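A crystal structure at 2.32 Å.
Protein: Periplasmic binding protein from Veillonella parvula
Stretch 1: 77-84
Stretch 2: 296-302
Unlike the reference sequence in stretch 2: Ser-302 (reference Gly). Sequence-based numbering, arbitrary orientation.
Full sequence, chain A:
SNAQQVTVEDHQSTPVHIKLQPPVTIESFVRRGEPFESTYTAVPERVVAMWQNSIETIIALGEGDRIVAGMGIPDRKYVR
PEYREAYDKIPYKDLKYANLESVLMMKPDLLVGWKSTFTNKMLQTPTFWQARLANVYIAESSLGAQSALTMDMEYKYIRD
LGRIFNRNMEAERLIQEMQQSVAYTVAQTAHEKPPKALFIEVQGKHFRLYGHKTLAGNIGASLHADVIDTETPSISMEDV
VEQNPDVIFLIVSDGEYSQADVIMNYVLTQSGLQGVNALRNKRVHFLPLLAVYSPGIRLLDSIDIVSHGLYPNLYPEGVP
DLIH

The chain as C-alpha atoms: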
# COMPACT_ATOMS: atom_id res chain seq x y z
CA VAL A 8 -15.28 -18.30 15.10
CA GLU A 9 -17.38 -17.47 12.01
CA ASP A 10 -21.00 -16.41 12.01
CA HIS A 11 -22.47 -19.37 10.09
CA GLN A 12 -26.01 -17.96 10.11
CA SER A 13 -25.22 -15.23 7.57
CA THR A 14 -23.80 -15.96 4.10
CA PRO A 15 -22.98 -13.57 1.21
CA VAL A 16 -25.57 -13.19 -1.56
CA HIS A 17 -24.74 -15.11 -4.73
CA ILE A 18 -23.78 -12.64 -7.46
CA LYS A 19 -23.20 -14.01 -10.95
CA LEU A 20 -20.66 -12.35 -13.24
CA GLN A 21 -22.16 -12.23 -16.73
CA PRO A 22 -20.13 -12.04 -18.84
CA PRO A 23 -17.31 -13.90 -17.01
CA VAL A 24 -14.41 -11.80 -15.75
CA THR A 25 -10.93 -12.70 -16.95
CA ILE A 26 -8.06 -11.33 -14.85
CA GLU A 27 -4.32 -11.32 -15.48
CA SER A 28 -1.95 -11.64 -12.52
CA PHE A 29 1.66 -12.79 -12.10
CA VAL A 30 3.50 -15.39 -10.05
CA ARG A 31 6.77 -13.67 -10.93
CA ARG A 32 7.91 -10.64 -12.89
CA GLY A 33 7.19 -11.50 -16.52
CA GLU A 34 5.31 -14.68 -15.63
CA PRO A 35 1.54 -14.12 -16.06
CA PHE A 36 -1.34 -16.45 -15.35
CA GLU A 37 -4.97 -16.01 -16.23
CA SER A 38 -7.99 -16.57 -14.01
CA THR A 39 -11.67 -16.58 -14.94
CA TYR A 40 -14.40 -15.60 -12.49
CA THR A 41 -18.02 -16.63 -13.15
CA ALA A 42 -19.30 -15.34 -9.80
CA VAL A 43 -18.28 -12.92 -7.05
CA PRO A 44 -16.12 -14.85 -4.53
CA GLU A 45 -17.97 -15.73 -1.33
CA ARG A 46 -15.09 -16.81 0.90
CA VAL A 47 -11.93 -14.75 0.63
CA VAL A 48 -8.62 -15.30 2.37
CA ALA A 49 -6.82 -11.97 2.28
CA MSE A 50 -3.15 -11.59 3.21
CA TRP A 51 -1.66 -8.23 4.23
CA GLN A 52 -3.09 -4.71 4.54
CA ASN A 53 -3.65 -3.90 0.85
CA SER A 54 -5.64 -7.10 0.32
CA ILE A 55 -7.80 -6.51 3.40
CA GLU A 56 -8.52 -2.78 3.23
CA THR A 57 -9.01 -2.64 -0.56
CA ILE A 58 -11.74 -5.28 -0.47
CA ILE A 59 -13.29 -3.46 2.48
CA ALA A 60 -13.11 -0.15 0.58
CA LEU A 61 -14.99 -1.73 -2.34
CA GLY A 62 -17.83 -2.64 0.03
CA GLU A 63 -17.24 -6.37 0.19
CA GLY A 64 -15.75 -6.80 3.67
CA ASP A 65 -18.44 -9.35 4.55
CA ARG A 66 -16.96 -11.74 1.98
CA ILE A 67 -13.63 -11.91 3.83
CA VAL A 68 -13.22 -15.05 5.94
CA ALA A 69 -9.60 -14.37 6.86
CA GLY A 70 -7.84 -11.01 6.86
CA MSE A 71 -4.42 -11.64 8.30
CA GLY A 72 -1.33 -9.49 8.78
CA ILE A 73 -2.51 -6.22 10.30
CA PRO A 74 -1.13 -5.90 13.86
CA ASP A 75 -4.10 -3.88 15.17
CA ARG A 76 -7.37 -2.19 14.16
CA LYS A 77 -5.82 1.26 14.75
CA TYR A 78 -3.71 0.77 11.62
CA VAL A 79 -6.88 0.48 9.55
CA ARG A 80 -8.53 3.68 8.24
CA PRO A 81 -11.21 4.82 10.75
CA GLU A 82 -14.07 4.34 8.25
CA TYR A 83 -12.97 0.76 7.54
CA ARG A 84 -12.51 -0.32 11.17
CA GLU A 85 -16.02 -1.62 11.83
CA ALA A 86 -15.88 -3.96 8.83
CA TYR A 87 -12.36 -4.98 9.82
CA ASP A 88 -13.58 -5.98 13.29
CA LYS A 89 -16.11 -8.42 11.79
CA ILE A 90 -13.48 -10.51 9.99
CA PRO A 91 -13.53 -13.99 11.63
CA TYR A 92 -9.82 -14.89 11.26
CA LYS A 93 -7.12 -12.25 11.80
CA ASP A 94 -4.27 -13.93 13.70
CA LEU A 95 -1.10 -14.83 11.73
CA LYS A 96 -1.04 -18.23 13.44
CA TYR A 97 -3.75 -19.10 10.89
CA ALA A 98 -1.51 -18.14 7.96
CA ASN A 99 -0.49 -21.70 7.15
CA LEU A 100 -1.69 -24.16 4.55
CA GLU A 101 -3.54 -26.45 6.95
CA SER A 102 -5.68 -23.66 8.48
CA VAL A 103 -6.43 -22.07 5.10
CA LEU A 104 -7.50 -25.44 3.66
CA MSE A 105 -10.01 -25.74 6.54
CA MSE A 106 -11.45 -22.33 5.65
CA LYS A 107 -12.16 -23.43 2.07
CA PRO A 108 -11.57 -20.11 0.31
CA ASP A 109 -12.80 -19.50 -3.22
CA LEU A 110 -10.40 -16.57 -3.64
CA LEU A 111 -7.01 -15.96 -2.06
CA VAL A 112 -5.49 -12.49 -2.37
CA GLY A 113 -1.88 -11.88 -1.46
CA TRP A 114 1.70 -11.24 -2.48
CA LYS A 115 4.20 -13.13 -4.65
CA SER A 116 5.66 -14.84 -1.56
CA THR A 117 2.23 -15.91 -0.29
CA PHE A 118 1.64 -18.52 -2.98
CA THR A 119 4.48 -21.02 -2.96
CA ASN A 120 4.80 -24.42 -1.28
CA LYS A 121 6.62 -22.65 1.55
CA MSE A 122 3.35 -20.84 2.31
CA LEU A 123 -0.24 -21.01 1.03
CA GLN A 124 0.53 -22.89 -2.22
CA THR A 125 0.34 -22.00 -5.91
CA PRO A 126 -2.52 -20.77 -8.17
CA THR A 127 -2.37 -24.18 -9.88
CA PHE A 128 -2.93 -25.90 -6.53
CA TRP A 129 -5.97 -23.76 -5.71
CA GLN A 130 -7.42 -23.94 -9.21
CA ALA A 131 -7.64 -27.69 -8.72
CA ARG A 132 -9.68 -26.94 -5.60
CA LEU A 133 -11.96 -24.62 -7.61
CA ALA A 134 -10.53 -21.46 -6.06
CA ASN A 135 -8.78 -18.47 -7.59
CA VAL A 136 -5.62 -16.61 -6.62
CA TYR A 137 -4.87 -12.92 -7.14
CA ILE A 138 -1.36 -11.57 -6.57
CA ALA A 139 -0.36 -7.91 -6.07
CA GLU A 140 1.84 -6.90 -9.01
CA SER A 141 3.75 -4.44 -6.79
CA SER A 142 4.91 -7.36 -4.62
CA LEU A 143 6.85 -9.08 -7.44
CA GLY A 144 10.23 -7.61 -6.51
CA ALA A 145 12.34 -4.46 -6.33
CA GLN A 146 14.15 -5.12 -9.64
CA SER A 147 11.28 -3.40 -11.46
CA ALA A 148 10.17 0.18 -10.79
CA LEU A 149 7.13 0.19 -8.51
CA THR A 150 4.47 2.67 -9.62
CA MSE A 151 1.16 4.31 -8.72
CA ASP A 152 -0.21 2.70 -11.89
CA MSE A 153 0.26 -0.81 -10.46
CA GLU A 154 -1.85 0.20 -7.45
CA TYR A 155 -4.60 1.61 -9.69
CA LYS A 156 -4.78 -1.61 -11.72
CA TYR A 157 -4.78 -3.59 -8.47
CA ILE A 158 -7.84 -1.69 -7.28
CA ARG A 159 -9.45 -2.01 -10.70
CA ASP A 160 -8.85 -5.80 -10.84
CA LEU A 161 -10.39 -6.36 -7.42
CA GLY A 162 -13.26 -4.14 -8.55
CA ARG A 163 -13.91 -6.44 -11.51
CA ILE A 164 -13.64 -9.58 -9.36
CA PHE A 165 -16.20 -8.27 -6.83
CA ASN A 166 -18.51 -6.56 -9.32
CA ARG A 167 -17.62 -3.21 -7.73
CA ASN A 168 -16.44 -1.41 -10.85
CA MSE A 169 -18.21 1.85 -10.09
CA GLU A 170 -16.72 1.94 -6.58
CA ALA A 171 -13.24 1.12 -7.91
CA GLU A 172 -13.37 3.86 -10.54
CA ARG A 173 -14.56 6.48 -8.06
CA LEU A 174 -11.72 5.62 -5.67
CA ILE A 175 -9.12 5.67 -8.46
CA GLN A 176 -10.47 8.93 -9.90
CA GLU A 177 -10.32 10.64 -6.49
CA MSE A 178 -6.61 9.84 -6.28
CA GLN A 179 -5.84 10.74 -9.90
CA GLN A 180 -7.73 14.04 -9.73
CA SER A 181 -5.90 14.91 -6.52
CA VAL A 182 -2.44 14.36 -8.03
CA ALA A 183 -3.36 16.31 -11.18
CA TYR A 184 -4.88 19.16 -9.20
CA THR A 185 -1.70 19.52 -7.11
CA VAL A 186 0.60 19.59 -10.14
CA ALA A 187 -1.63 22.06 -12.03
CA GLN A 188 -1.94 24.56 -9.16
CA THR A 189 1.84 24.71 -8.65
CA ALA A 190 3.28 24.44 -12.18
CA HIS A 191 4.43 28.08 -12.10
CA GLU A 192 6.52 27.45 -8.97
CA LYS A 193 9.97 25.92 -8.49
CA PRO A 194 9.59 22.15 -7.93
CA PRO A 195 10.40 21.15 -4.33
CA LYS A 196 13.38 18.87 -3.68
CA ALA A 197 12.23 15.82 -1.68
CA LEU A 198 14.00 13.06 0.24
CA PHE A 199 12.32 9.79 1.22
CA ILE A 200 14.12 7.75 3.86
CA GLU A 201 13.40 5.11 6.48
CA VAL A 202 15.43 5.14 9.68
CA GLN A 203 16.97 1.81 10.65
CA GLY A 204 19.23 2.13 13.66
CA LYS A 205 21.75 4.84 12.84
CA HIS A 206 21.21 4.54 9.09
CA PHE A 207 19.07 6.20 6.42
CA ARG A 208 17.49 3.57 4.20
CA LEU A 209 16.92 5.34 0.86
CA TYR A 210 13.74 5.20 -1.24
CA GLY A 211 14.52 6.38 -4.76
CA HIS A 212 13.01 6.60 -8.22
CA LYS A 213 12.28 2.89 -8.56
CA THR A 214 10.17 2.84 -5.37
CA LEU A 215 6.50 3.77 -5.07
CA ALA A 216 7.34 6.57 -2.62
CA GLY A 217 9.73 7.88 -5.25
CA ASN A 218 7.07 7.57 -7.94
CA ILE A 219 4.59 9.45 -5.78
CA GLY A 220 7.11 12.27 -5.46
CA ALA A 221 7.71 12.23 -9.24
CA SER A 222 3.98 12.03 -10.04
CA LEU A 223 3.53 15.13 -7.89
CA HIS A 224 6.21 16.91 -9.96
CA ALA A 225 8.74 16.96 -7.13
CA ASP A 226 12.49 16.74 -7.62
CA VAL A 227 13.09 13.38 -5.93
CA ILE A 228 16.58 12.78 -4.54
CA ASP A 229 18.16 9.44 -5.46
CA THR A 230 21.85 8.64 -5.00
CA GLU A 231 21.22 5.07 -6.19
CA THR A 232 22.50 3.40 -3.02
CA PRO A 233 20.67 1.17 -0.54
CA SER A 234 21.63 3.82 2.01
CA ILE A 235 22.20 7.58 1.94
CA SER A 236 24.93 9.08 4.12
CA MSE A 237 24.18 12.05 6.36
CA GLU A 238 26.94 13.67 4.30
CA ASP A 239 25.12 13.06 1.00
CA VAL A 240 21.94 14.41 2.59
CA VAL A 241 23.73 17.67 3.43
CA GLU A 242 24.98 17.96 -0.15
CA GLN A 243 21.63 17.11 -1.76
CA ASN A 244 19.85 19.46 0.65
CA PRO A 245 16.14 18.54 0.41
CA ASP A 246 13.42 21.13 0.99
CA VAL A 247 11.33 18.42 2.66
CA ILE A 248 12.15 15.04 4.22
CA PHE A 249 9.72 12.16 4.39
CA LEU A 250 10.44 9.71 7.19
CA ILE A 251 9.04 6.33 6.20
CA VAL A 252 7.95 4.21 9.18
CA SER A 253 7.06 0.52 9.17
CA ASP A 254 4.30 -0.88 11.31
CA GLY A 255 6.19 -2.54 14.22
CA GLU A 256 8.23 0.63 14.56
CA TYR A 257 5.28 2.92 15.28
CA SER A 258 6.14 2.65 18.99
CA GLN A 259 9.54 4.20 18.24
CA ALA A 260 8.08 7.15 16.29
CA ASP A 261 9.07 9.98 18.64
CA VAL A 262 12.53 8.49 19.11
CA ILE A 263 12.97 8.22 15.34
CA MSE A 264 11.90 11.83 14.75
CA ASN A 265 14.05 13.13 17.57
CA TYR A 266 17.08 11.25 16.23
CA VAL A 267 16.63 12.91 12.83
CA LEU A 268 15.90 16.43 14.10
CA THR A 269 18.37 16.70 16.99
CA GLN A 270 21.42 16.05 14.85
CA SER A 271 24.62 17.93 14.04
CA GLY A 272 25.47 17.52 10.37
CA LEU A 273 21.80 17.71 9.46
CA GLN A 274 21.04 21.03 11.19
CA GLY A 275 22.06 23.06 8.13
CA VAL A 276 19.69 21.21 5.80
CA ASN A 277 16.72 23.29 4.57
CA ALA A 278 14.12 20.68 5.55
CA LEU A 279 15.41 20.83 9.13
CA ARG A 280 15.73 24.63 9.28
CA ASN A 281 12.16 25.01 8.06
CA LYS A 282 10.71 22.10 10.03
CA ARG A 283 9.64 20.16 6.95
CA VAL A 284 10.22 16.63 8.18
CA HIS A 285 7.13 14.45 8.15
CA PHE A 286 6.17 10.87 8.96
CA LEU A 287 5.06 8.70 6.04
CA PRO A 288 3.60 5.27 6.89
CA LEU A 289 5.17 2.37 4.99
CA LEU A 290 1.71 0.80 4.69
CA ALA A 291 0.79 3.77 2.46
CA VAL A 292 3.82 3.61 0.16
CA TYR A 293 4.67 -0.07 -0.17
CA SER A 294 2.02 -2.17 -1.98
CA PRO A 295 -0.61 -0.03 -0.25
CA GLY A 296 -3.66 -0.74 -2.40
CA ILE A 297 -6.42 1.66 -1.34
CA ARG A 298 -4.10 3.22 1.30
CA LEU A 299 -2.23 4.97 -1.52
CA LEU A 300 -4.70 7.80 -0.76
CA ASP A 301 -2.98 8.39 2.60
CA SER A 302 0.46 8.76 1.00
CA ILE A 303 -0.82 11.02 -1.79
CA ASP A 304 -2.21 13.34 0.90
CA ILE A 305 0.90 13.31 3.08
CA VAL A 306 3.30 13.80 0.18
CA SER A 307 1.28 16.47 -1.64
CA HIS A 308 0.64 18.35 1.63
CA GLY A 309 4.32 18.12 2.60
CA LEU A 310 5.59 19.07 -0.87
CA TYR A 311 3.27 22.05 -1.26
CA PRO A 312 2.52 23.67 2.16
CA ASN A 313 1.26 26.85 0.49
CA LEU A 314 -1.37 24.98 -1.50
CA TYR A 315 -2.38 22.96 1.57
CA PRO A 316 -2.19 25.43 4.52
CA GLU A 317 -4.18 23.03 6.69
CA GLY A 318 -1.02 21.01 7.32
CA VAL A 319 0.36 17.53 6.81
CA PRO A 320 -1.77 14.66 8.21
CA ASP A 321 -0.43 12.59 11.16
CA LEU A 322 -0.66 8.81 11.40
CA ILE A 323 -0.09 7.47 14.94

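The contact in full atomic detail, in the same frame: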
# COMPACT_ATOMS: atom_id res chain seq x y z
N LYS A 77 -6.18 -0.16 14.84
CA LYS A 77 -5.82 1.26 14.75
C LYS A 77 -5.03 1.59 13.48
O LYS A 77 -4.93 2.75 13.10
CB LYS A 77 -4.99 1.70 15.96
CG LYS A 77 -5.74 1.71 17.28
CD LYS A 77 -4.77 2.00 18.42
CE LYS A 77 -5.42 1.82 19.78
NZ LYS A 77 -4.41 1.87 20.87
N TYR A 78 -4.47 0.57 12.84
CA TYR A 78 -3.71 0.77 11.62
C TYR A 78 -4.63 0.82 10.41
O TYR A 78 -4.20 1.17 9.33
CB TYR A 78 -2.72 -0.37 11.41
CG TYR A 78 -1.61 -0.43 12.43
CD1 TYR A 78 -1.85 -0.88 13.72
CD2 TYR A 78 -0.32 -0.05 12.10
CE1 TYR A 78 -0.84 -0.94 14.65
CE2 TYR A 78 0.70 -0.11 13.02
CZ TYR A 78 0.44 -0.56 14.29
OH TYR A 78 1.45 -0.62 15.22
N VAL A 79 -5.89 0.43 10.61
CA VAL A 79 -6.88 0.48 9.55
C VAL A 79 -7.52 1.86 9.54
O VAL A 79 -7.71 2.46 10.61
CB VAL A 79 -7.96 -0.62 9.78
CG1 VAL A 79 -9.09 -0.52 8.77
CG2 VAL A 79 -7.32 -2.00 9.73
N ARG A 80 -7.83 2.39 8.36
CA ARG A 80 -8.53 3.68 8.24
C ARG A 80 -9.80 3.65 9.08
O ARG A 80 -10.52 2.66 9.06
CB ARG A 80 -8.91 4.00 6.79
CG ARG A 80 -7.79 4.53 5.94
CD ARG A 80 -8.24 4.87 4.52
NE ARG A 80 -9.02 6.10 4.48
CZ ARG A 80 -8.48 7.32 4.39
NH1 ARG A 80 -7.17 7.45 4.35
NH2 ARG A 80 -9.26 8.39 4.36
N PRO A 81 -10.06 4.74 9.83
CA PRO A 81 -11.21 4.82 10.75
C PRO A 81 -12.52 4.31 10.14
O PRO A 81 -13.21 3.52 10.78
CB PRO A 81 -11.31 6.33 11.06
CG PRO A 81 -9.90 6.82 10.91
CD PRO A 81 -9.26 5.98 9.82
N GLU A 82 -12.82 4.72 8.91
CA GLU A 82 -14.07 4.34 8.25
C GLU A 82 -14.14 2.88 7.84
O GLU A 82 -15.21 2.39 7.48
CB GLU A 82 -14.31 5.21 7.01
CG GLU A 82 -13.33 4.97 5.88
CD GLU A 82 -12.37 6.13 5.69
OE1 GLU A 82 -12.14 6.53 4.53
OE2 GLU A 82 -11.84 6.63 6.72
N TYR A 83 -13.01 2.18 7.88
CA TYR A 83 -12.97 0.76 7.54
C TYR A 83 -12.84 -0.14 8.77
O TYR A 83 -12.84 -1.37 8.65
CB TYR A 83 -11.82 0.48 6.56
CG TYR A 83 -11.94 1.24 5.25
CD1 TYR A 83 -13.18 1.60 4.74
CD2 TYR A 83 -10.80 1.59 4.52
CE1 TYR A 83 -13.29 2.30 3.54
CE2 TYR A 83 -10.91 2.29 3.33
CZ TYR A 83 -12.15 2.64 2.84
OH TYR A 83 -12.26 3.33 1.66
N ARG A 84 -12.74 0.46 9.95
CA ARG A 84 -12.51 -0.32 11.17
C ARG A 84 -13.63 -1.26 11.55
O ARG A 84 -13.36 -2.40 11.96
CB ARG A 84 -12.16 0.58 12.35
CG ARG A 84 -10.69 0.87 12.44
CD ARG A 84 -10.44 2.01 13.39
NE ARG A 84 -9.17 2.66 13.11
CZ ARG A 84 -8.80 3.81 13.64
NH1 ARG A 84 -9.62 4.43 14.49
NH2 ARG A 84 -7.62 4.34 13.34
N GLY A 296 -2.29 -0.63 -1.92
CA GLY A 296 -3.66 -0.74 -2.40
C GLY A 296 -4.39 0.57 -2.13
O GLY A 296 -3.84 1.65 -2.36
N ILE A 297 -5.61 0.48 -1.62
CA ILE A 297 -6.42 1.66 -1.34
C ILE A 297 -5.74 2.71 -0.44
O ILE A 297 -6.07 3.89 -0.52
CB ILE A 297 -7.82 1.27 -0.76
CG1 ILE A 297 -8.81 2.42 -0.88
CG2 ILE A 297 -7.70 0.78 0.68
CD1 ILE A 297 -9.01 2.93 -2.29
N ARG A 298 -4.76 2.29 0.37
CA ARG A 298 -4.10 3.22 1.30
C ARG A 298 -3.11 4.17 0.60
O ARG A 298 -2.48 5.03 1.23
CB ARG A 298 -3.41 2.47 2.45
CG ARG A 298 -4.35 1.65 3.33
CD ARG A 298 -5.47 2.51 3.92
NE ARG A 298 -4.94 3.54 4.81
CZ ARG A 298 -4.66 3.35 6.10
NH1 ARG A 298 -4.87 2.15 6.67
NH2 ARG A 298 -4.19 4.35 6.82
N LEU A 299 -2.97 4.01 -0.71
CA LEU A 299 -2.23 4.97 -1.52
C LEU A 299 -2.79 6.40 -1.34
O LEU A 299 -2.07 7.38 -1.48
CB LEU A 299 -2.28 4.56 -3.00
CG LEU A 299 -1.59 5.50 -4.00
CD1 LEU A 299 -0.15 5.78 -3.57
CD2 LEU A 299 -1.62 4.91 -5.39
N LEU A 300 -4.08 6.50 -1.03
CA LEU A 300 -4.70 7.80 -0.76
C LEU A 300 -4.02 8.54 0.39
O LEU A 300 -3.83 9.76 0.33
CB LEU A 300 -6.20 7.64 -0.48
CG LEU A 300 -6.96 8.95 -0.22
CD1 LEU A 300 -6.79 9.93 -1.39
CD2 LEU A 300 -8.44 8.68 0.06
N ASP A 301 -3.65 7.80 1.44
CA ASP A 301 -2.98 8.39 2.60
C ASP A 301 -1.62 8.99 2.22
O ASP A 301 -1.27 10.09 2.66
CB ASP A 301 -2.78 7.34 3.71
CG ASP A 301 -4.09 6.88 4.33
OD1 ASP A 301 -4.76 6.01 3.75
OD2 ASP A 301 -4.44 7.39 5.42
N SER A 302 -0.85 8.27 1.40
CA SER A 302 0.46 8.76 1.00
C SER A 302 0.38 9.93 0.03
O SER A 302 1.17 10.87 0.14
CB SER A 302 1.33 7.64 0.43
OG SER A 302 0.67 6.90 -0.57
O HOH W 1 -3.09 3.52 9.08

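Two arginines, one from each stretch, share a single carboxylate oxygen. Asp-301 OD1 accepts a hydrogen bond from Arg-298 NE at 2.7 Å within its own stretch. Asp-301 OD1 also accepts one from Arg-80 NH1 at 2.9 Å across the contact. Both pairs are salt bridges. The second hydrogen bond is weak, with an angle of 140° at the hydrogen. The arrangement brings like charges together: Arg-80 NH1 lies 4.5 Å from Arg-298 NE. The aspartate between them offsets that repulsion.

Arg-298 is buried and uses its guanidinium edge in two directions. Its CA-to-CB bond points sideways, but the m, m, m side chain brings its end nearer to stretch 1. NE and NH2 face Asp-301. The NE bond is nearly straight, and the one from Arg-298 NH2 to Asp-301 OD2, at 3.4 Å, is weak. NH1 reaches across to the backbone. Arg-298 NH1 donates to Tyr-78 O at 2.9 Å with an angle of 162°, and that oxygen lies near the guanidinium plane. Water 1 adds a second link. It donates to Tyr-78 O at 2.6 Å and accepts from Arg-298 NH2, also at 2.6 Å. A long side chain with several donors suits this place, since it serves an acid and a carbonyl at once.

Arg-80 loses the most surface of any residue here, 95 Å² of the 292 Å² buried in total. Its CA-to-CB bond points toward stretch 2. Arg-80 CG lies over one face of the Arg-298 guanidinium, 3.2 Å from Arg-298 NE. The N-H groups lie in the guanidinium plane and point outward, so a methylene can cover the face without displacing a hydrogen bond. Chi3 is p, a turn about the CG-CD bond that sets the direction of NE. The Arg-80 guanidinium then meets Asp-301 OD1 near its own plane. It is also held within stretch 1: Arg-80 NE donates to Glu-82 OE1 at 3.1 Å in a salt bridge, and a weak bond joins Arg-80 NH2 to the same oxygen at 3.4 Å. Arg-80 thus connects two acids, one from each stretch.

The remaining contacts are looser. The CA-to-CB bonds of Tyr-83 and Ile-297 each point toward the other stretch. Tyr-83 CE2 is 4.4 Å from Ile-297 CG2, which sits oblique to the ring. Leu-300 CD2 comes within 4.4 Å of Arg-80 NH2 and adds a little cover. Val-79 contributes mainly backbone: its CA is 3.9 Å from Arg-298 NH1, while its side chain starts out away from stretch 2.

Local bonds shape both stretches. In stretch 1, Tyr-83 N donates to Arg-80 O at 2.8 Å, and Arg-84 NE donates to Val-79 O at 2.9 Å. In stretch 2, Leu-299 N donates to Gly-296 O at 3.0 Å. Gly-296 has a positive phi of 57°, which favours glycine. Ser-302 differs from the reference glycine and takes no part in the contact.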